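Local coordinates for protein folylpolyglutamate synthase/dihydrofolate synthase (PDB 1O5Z) that probably joins L-glutamate to dihydropteroate and to tetrahydrofolate polyglutamate chains at the cost of ATP, with magnesium as cofactor, at residues M13-L16 / E17-Y21; S104-D107 / V108-Y112. One frame throughout, in Å; residues are numbered along the deposited sequence.

Contact 1: residues M13-L16 / E17-Y21; sequences MAYL and EVLRY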
ATOM      1  N   MET A  13      26.452  -2.342   3.272  1.00 49.33           N
ATOM      2  CA  MET A  13      26.471  -3.067   4.533  1.00 48.58           C
ATOM      3  C   MET A  13      25.987  -2.207   5.663  1.00 46.94           C
ATOM      4  O   MET A  13      25.415  -2.699   6.636  1.00 46.58           O
ATOM      5  CB  MET A  13      27.874  -3.532   4.869  1.00 49.86           C
ATOM      6  CG  MET A  13      27.903  -4.809   5.742  1.00 53.11           C
ATOM      7  SD  MET A  13      27.763  -6.445   4.888  1.00 56.25           S
ATOM      8  CE  MET A  13      26.084  -7.013   5.247  1.00 53.18           C
ATOM      9  N   ALA A  14      26.224  -0.907   5.547  1.00 45.30           N
ATOM     10  CA  ALA A  14      25.749   0.048   6.541  1.00 44.06           C
ATOM     11  C   ALA A  14      24.230   0.137   6.474  1.00 42.66           C
ATOM     12  O   ALA A  14      23.547   0.112   7.482  1.00 42.56           O
ATOM     13  CB  ALA A  14      26.393   1.407   6.286  1.00 43.96           C
ATOM     14  N   TYR A  15      23.715   0.211   5.263  1.00 41.96           N
ATOM     15  CA  TYR A  15      22.272   0.084   5.013  1.00 41.76           C
ATOM     16  C   TYR A  15      21.635  -1.167   5.650  1.00 41.66           C
ATOM     17  O   TYR A  15      20.668  -1.070   6.371  1.00 40.07           O
ATOM     18  CB  TYR A  15      21.995   0.119   3.527  1.00 40.69           C
ATOM     19  CG  TYR A  15      20.546  -0.203   3.181  1.00 42.52           C
ATOM     20  CD1 TYR A  15      19.544   0.741   3.323  1.00 40.01           C
ATOM     21  CD2 TYR A  15      20.190  -1.464   2.684  1.00 43.72           C
ATOM     22  CE1 TYR A  15      18.206   0.444   2.972  1.00 41.93           C
ATOM     23  CE2 TYR A  15      18.861  -1.765   2.353  1.00 43.10           C
ATOM     24  CZ  TYR A  15      17.883  -0.806   2.510  1.00 41.80           C
ATOM     25  OH  TYR A  15      16.593  -1.127   2.177  1.00 43.15           O
ATOM     26  N   LEU A  16      22.166  -2.350   5.390  1.00 43.71           N
ATOM     27  CA  LEU A  16      21.651  -3.558   6.063  1.00 44.26           C
ATOM     28  C   LEU A  16      21.671  -3.442   7.592  1.00 45.47           C
ATOM     29  O   LEU A  16      20.703  -3.819   8.275  1.00 45.47           O
ATOM     30  CB  LEU A  16      22.415  -4.775   5.623  1.00 44.33           C
ATOM     31  CG  LEU A  16      22.243  -5.166   4.163  1.00 45.37           C
ATOM     32  CD1 LEU A  16      22.979  -6.508   3.983  1.00 46.86           C
ATOM     33  CD2 LEU A  16      20.782  -5.265   3.706  1.00 45.63           C
ATOM     34  N   GLU A  17      22.742  -2.862   8.111  1.00 46.54           N
ATOM     35  CA  GLU A  17      22.907  -2.644   9.561  1.00 48.11           C
ATOM     36  C   GLU A  17      21.886  -1.636  10.106  1.00 47.57           C
ATOM     37  O   GLU A  17      21.383  -1.774  11.223  1.00 46.67           O
ATOM     38  CB  GLU A  17      24.355  -2.164   9.822  1.00 49.67           C
ATOM     39  CG  GLU A  17      25.103  -2.758  11.011  1.00 54.73           C
ATOM     40  CD  GLU A  17      25.039  -4.284  11.122  1.00 60.27           C
ATOM     41  OE1 GLU A  17      25.952  -5.019  10.596  1.00 64.45           O
ATOM     42  OE2 GLU A  17      24.078  -4.740  11.805  1.00 63.77           O
ATOM     43  N   VAL A  18      21.550  -0.626   9.311  1.00 47.37           N
ATOM     44  CA  VAL A  18      20.411   0.230   9.647  1.00 47.78           C
ATOM     45  C   VAL A  18      19.145  -0.598   9.779  1.00 48.20           C
ATOM     46  O   VAL A  18      18.350  -0.370  10.689  1.00 48.70           O
ATOM     47  CB  VAL A  18      20.111   1.313   8.581  1.00 47.06           C
ATOM     48  CG1 VAL A  18      18.782   1.951   8.857  1.00 47.15           C
ATOM     49  CG2 VAL A  18      21.179   2.361   8.577  1.00 48.06           C
ATOM     50  N   LEU A  19      18.917  -1.513   8.838  1.00 48.97           N
ATOM     51  CA  LEU A  19      17.676  -2.321   8.854  1.00 49.25           C
ATOM     52  C   LEU A  19      17.681  -3.287  10.028  1.00 49.69           C
ATOM     53  O   LEU A  19      16.662  -3.521  10.632  1.00 48.64           O
ATOM     54  CB  LEU A  19      17.457  -3.075   7.542  1.00 48.79           C
ATOM     55  CG  LEU A  19      17.250  -2.288   6.259  1.00 47.20           C
ATOM     56  CD1 LEU A  19      16.947  -3.255   5.110  1.00 45.14           C
ATOM     57  CD2 LEU A  19      16.184  -1.269   6.437  1.00 48.36           C
ATOM     58  N   ARG A  20      18.842  -3.823  10.373  1.00 51.62           N
ATOM     59  CA  ARG A  20      18.925  -4.587  11.616  1.00 53.50           C
ATOM     60  C   ARG A  20      18.499  -3.765  12.849  1.00 53.89           C
ATOM     61  O   ARG A  20      17.764  -4.270  13.681  1.00 54.47           O
ATOM     62  CB  ARG A  20      20.303  -5.193  11.780  1.00 53.46           C
ATOM     63  CG  ARG A  20      20.589  -6.191  10.669  1.00 54.48           C
ATOM     64  CD  ARG A  20      21.787  -7.058  10.921  1.00 55.06           C
ATOM     65  NE  ARG A  20      22.204  -7.788   9.721  1.00 55.84           N
ATOM     66  CZ  ARG A  20      23.115  -7.373   8.847  1.00 56.82           C
ATOM     67  NH1 ARG A  20      23.741  -6.227   9.008  1.00 57.78           N
ATOM     68  NH2 ARG A  20      23.421  -8.124   7.792  1.00 57.78           N
ATOM     69  N   TYR A  21      18.948  -2.512  12.953  1.00 55.00           N
ATOM     70  CA  TYR A  21      18.565  -1.642  14.071  1.00 54.82           C
ATOM     71  C   TYR A  21      17.047  -1.430  13.994  1.00 54.96           C
ATOM     72  O   TYR A  21      16.350  -1.580  14.983  1.00 55.12           O
ATOM     73  CB  TYR A  21      19.365  -0.282  14.111  1.00 56.17           C
ATOM     74  CG  TYR A  21      18.674   0.816  14.954  1.00 56.35           C
ATOM     75  CD1 TYR A  21      17.604   1.564  14.417  1.00 57.74           C
ATOM     76  CD2 TYR A  21      19.043   1.059  16.299  1.00 57.74           C
ATOM     77  CE1 TYR A  21      16.912   2.508  15.172  1.00 57.37           C
ATOM     78  CE2 TYR A  21      18.372   2.039  17.081  1.00 56.98           C
ATOM     79  CZ  TYR A  21      17.289   2.765  16.502  1.00 59.84           C
ATOM     80  OH  TYR A  21      16.562   3.735  17.226  1.00 58.16           O
TER
HETATM   81  O   HOH W   1      25.770  -5.222   7.868  1.00 61.93           O
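Arg-20 reaches back along its helix over Leu-16 to Met-13. Its NH2 meets the Met-13 methyl CE at 3.8 Å. That methyl sits at the edge of the guanidinium group, in its plane. On the way NH1 passes the Leu-16 CB at 3.9 Å, so apolar carbon lines the path of the arginine. CG lies beside the backbone N of Arg-20 (chi1 -63°), and from CG to NE the chain is extended. This carries the guanidinium toward the preceding turn. Three residues back, Glu-17 OE1 forms a salt bridge with NH1 at 3.0 Å. Water 1 joins the two charged groups to the main chain. It donates to Glu-17 OE1 and to Met-13 O, and accepts from Arg-20 NH1.

A second pair lies on another side of the helix. Leu-19 places CG over one face of the Tyr-15 ring, displaced toward the rim. Its CD1 lies 3.7 Å from CE2 and 3.6 Å from the phenol OH. With chi1 at 172° the Tyr-15 ring swings to the side of its own carbonyl carbon, where Leu-19 can cover it. The Tyr-15 OH is hydrogen-bonded to Glu-439 OE1, near the C-terminus, and Phe-92 and Arg-93 also touch this side chain.

Four i to i+4 backbone bonds set the helical spacing that brings these residues together. Val-18 N to Ala-14 O and Arg-20 N to Leu-16 O are both 2.8 Å. Glu-17 N to Met-13 O is longer, and its donor is tilted 33° from the carbonyl plane. Met-13 O thus serves both this amide and water 1.

The chemistry divides by side. The exposed ion pair and its water probably stabilise helix 12-23 on its outer surface, while Tyr-15 and Leu-19 are buried.

Contact 2: residues S104-D107 / V108-Y112; sequences SEED and VVKIY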
ATOM      1  N   SER A 104      17.451   5.788  -1.966  1.00 43.58           N
ATOM      2  CA  SER A 104      18.586   4.956  -2.107  1.00 43.50           C
ATOM      3  C   SER A 104      18.995   4.371  -0.776  1.00 43.52           C
ATOM      4  O   SER A 104      18.706   4.921   0.269  1.00 42.39           O
ATOM      5  CB  SER A 104      19.763   5.774  -2.635  1.00 43.65           C
ATOM      6  OG  SER A 104      20.159   6.750  -1.694  1.00 45.22           O
ATOM      7  N   GLU A 105      19.713   3.265  -0.827  1.00 43.83           N
ATOM      8  CA  GLU A 105      20.383   2.723   0.356  1.00 45.10           C
ATOM      9  C   GLU A 105      21.252   3.776   1.058  1.00 45.80           C
ATOM     10  O   GLU A 105      21.232   3.897   2.291  1.00 45.02           O
ATOM     11  CB  GLU A 105      21.260   1.532  -0.042  1.00 45.46           C
ATOM     12  CG  GLU A 105      20.424   0.331  -0.449  1.00 47.19           C
ATOM     13  CD  GLU A 105      21.198  -0.975  -0.508  1.00 44.64           C
ATOM     14  OE1 GLU A 105      22.442  -0.960  -0.345  1.00 44.99           O
ATOM     15  OE2 GLU A 105      20.528  -2.018  -0.742  1.00 44.67           O
ATOM     16  N   GLU A 106      22.012   4.512   0.245  1.00 46.86           N
ATOM     17  CA  GLU A 106      22.928   5.554   0.708  1.00 48.67           C
ATOM     18  C   GLU A 106      22.176   6.665   1.496  1.00 46.77           C
ATOM     19  O   GLU A 106      22.599   7.085   2.552  1.00 46.28           O
ATOM     20  CB  GLU A 106      23.719   6.147  -0.478  1.00 48.32           C
ATOM     21  CG  GLU A 106      24.714   7.192  -0.005  1.00 53.83           C
ATOM     22  CD  GLU A 106      25.284   8.127  -1.097  1.00 54.74           C
ATOM     23  OE1 GLU A 106      26.542   8.397  -1.043  1.00 57.29           O
ATOM     24  OE2 GLU A 106      24.466   8.608  -1.953  1.00 62.30           O
ATOM     25  N   ASP A 107      21.050   7.110   0.996  1.00 45.71           N
ATOM     26  CA  ASP A 107      20.299   8.089   1.722  1.00 45.66           C
ATOM     27  C   ASP A 107      19.627   7.568   2.977  1.00 45.36           C
ATOM     28  O   ASP A 107      19.461   8.315   3.948  1.00 45.11           O
ATOM     29  CB  ASP A 107      19.262   8.732   0.818  1.00 45.89           C
ATOM     30  CG  ASP A 107      19.881   9.801  -0.094  1.00 47.86           C
ATOM     31  OD1 ASP A 107      21.051  10.217   0.145  1.00 46.26           O
ATOM     32  OD2 ASP A 107      19.253  10.278  -1.066  1.00 49.93           O
ATOM     33  N   VAL A 108      19.202   6.317   2.966  1.00 44.40           N
ATOM     34  CA  VAL A 108      18.634   5.743   4.151  1.00 44.20           C
ATOM     35  C   VAL A 108      19.731   5.787   5.235  1.00 43.86           C
ATOM     36  O   VAL A 108      19.502   6.203   6.371  1.00 42.57           O
ATOM     37  CB  VAL A 108      18.197   4.304   3.916  1.00 44.65           C
ATOM     38  CG1 VAL A 108      18.033   3.556   5.289  1.00 46.00           C
ATOM     39  CG2 VAL A 108      16.927   4.236   3.040  1.00 43.54           C
ATOM     40  N   VAL A 109      20.925   5.367   4.851  1.00 43.39           N
ATOM     41  CA  VAL A 109      22.075   5.390   5.751  1.00 44.15           C
ATOM     42  C   VAL A 109      22.329   6.824   6.247  1.00 44.69           C
ATOM     43  O   VAL A 109      22.491   7.045   7.440  1.00 44.68           O
ATOM     44  CB  VAL A 109      23.308   4.781   5.059  1.00 43.65           C
ATOM     45  CG1 VAL A 109      24.593   5.005   5.865  1.00 46.06           C
ATOM     46  CG2 VAL A 109      23.125   3.334   4.886  1.00 43.83           C
ATOM     47  N   LYS A 110      22.304   7.788   5.332  1.00 45.52           N
ATOM     48  CA  LYS A 110      22.521   9.199   5.680  1.00 46.61           C
ATOM     49  C   LYS A 110      21.502   9.741   6.667  1.00 45.27           C
ATOM     50  O   LYS A 110      21.871  10.338   7.669  1.00 44.01           O
ATOM     51  CB  LYS A 110      22.534  10.090   4.424  1.00 47.34           C
ATOM     52  CG  LYS A 110      23.904  10.103   3.649  1.00 48.63           C
ATOM     53  CD  LYS A 110      23.722  10.775   2.253  1.00 49.72           C
ATOM     54  CE  LYS A 110      24.989  11.510   1.766  1.00 53.77           C
ATOM     55  NZ  LYS A 110      24.689  12.964   1.355  1.00 57.73           N
ATOM     56  N   ILE A 111      20.225   9.574   6.370  1.00 44.95           N
ATOM     57  CA  ILE A 111      19.206  10.009   7.291  1.00 45.63           C
ATOM     58  C   ILE A 111      19.328   9.281   8.622  1.00 45.02           C
ATOM     59  O   ILE A 111      19.210   9.899   9.673  1.00 45.39           O
ATOM     60  CB  ILE A 111      17.790   9.894   6.709  1.00 47.24           C
ATOM     61  CG1 ILE A 111      17.435  11.161   5.903  1.00 49.56           C
ATOM     62  CG2 ILE A 111      16.711   9.831   7.821  1.00 48.68           C
ATOM     63  CD1 ILE A 111      17.644  10.961   4.548  1.00 50.70           C
ATOM     64  N   TYR A 112      19.605   7.991   8.599  1.00 43.82           N
ATOM     65  CA  TYR A 112      19.805   7.304   9.841  1.00 44.32           C
ATOM     66  C   TYR A 112      20.990   7.914  10.668  1.00 44.29           C
ATOM     67  O   TYR A 112      20.876   8.125  11.847  1.00 44.46           O
ATOM     68  CB  TYR A 112      20.023   5.811   9.607  1.00 45.39           C
ATOM     69  CG  TYR A 112      20.355   5.168  10.896  1.00 45.21           C
ATOM     70  CD1 TYR A 112      19.356   4.858  11.811  1.00 45.85           C
ATOM     71  CD2 TYR A 112      21.668   4.965  11.251  1.00 47.28           C
ATOM     72  CE1 TYR A 112      19.676   4.316  13.021  1.00 47.77           C
ATOM     73  CE2 TYR A 112      21.995   4.441  12.433  1.00 47.77           C
ATOM     74  CZ  TYR A 112      20.997   4.117  13.324  1.00 46.96           C
ATOM     75  OH  TYR A 112      21.374   3.602  14.554  1.00 50.98           O
TER
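Lys-110 crosses Asp-107 in the first turns of helix 105-122, whose N-terminus has Ser-104 as N-cap. The lysine CB lies 3.5 Å from Glu-106 O. CG is again 3.5 Å from Glu-106 O, as it runs beside the backbone N (chi1 -81°). CD then comes within 3.4 Å of Asp-107 OD1. Bends at chi3 and chi4 follow, and NZ ends 4.7 Å from that same OD1. The charged atoms do not touch, so any attraction between them is probably modest. Asp-107 OD2 also has a long, weak ion pair with Lys-147.

On the buried side, Ile-111 lays CD1 near Asp-107 O and packs on Met-139, Leu-142 and Tyr-143 of helix 132-146. Glu-105 instead turns to helix 12-23. Its side chain touches Tyr-15, and OE1 is hydrogen-bonded to His-12 ND1, a residue of the expression tag.

The amides follow the regular i to i+4 pattern from Val-108 N to Ser-104 O onward. Ile-111 N to Asp-107 O is almost straight at 178°. At the start of the helix, Asp-107 N donates to Ser-104 OG at 2.9 Å, the capping bond.

Contact 1 comes first along the chain, on helix 12-23. Contact 2 follows on helix 105-122, in the Mur ligase middle domain. That helix comes just after strand 101-102, an outermost strand of the eight-stranded mixed sheet. The centres of the contacts are 10 Å apart, and the two helices touch directly. The Tyr-15 ring meets the carboxylate end of Glu-105, with CD2 3.4 Å from CD. Further along, Val-18 CG2 packs on the Tyr-112 ring, and the rings of Tyr-21 and Tyr-112 meet with their planes at about 55°. Leu-19 and Arg-20 touch Leu-442. Helix 12-23 thus meets both helix 105-122 and the last residue of the chain in this monomeric ligase.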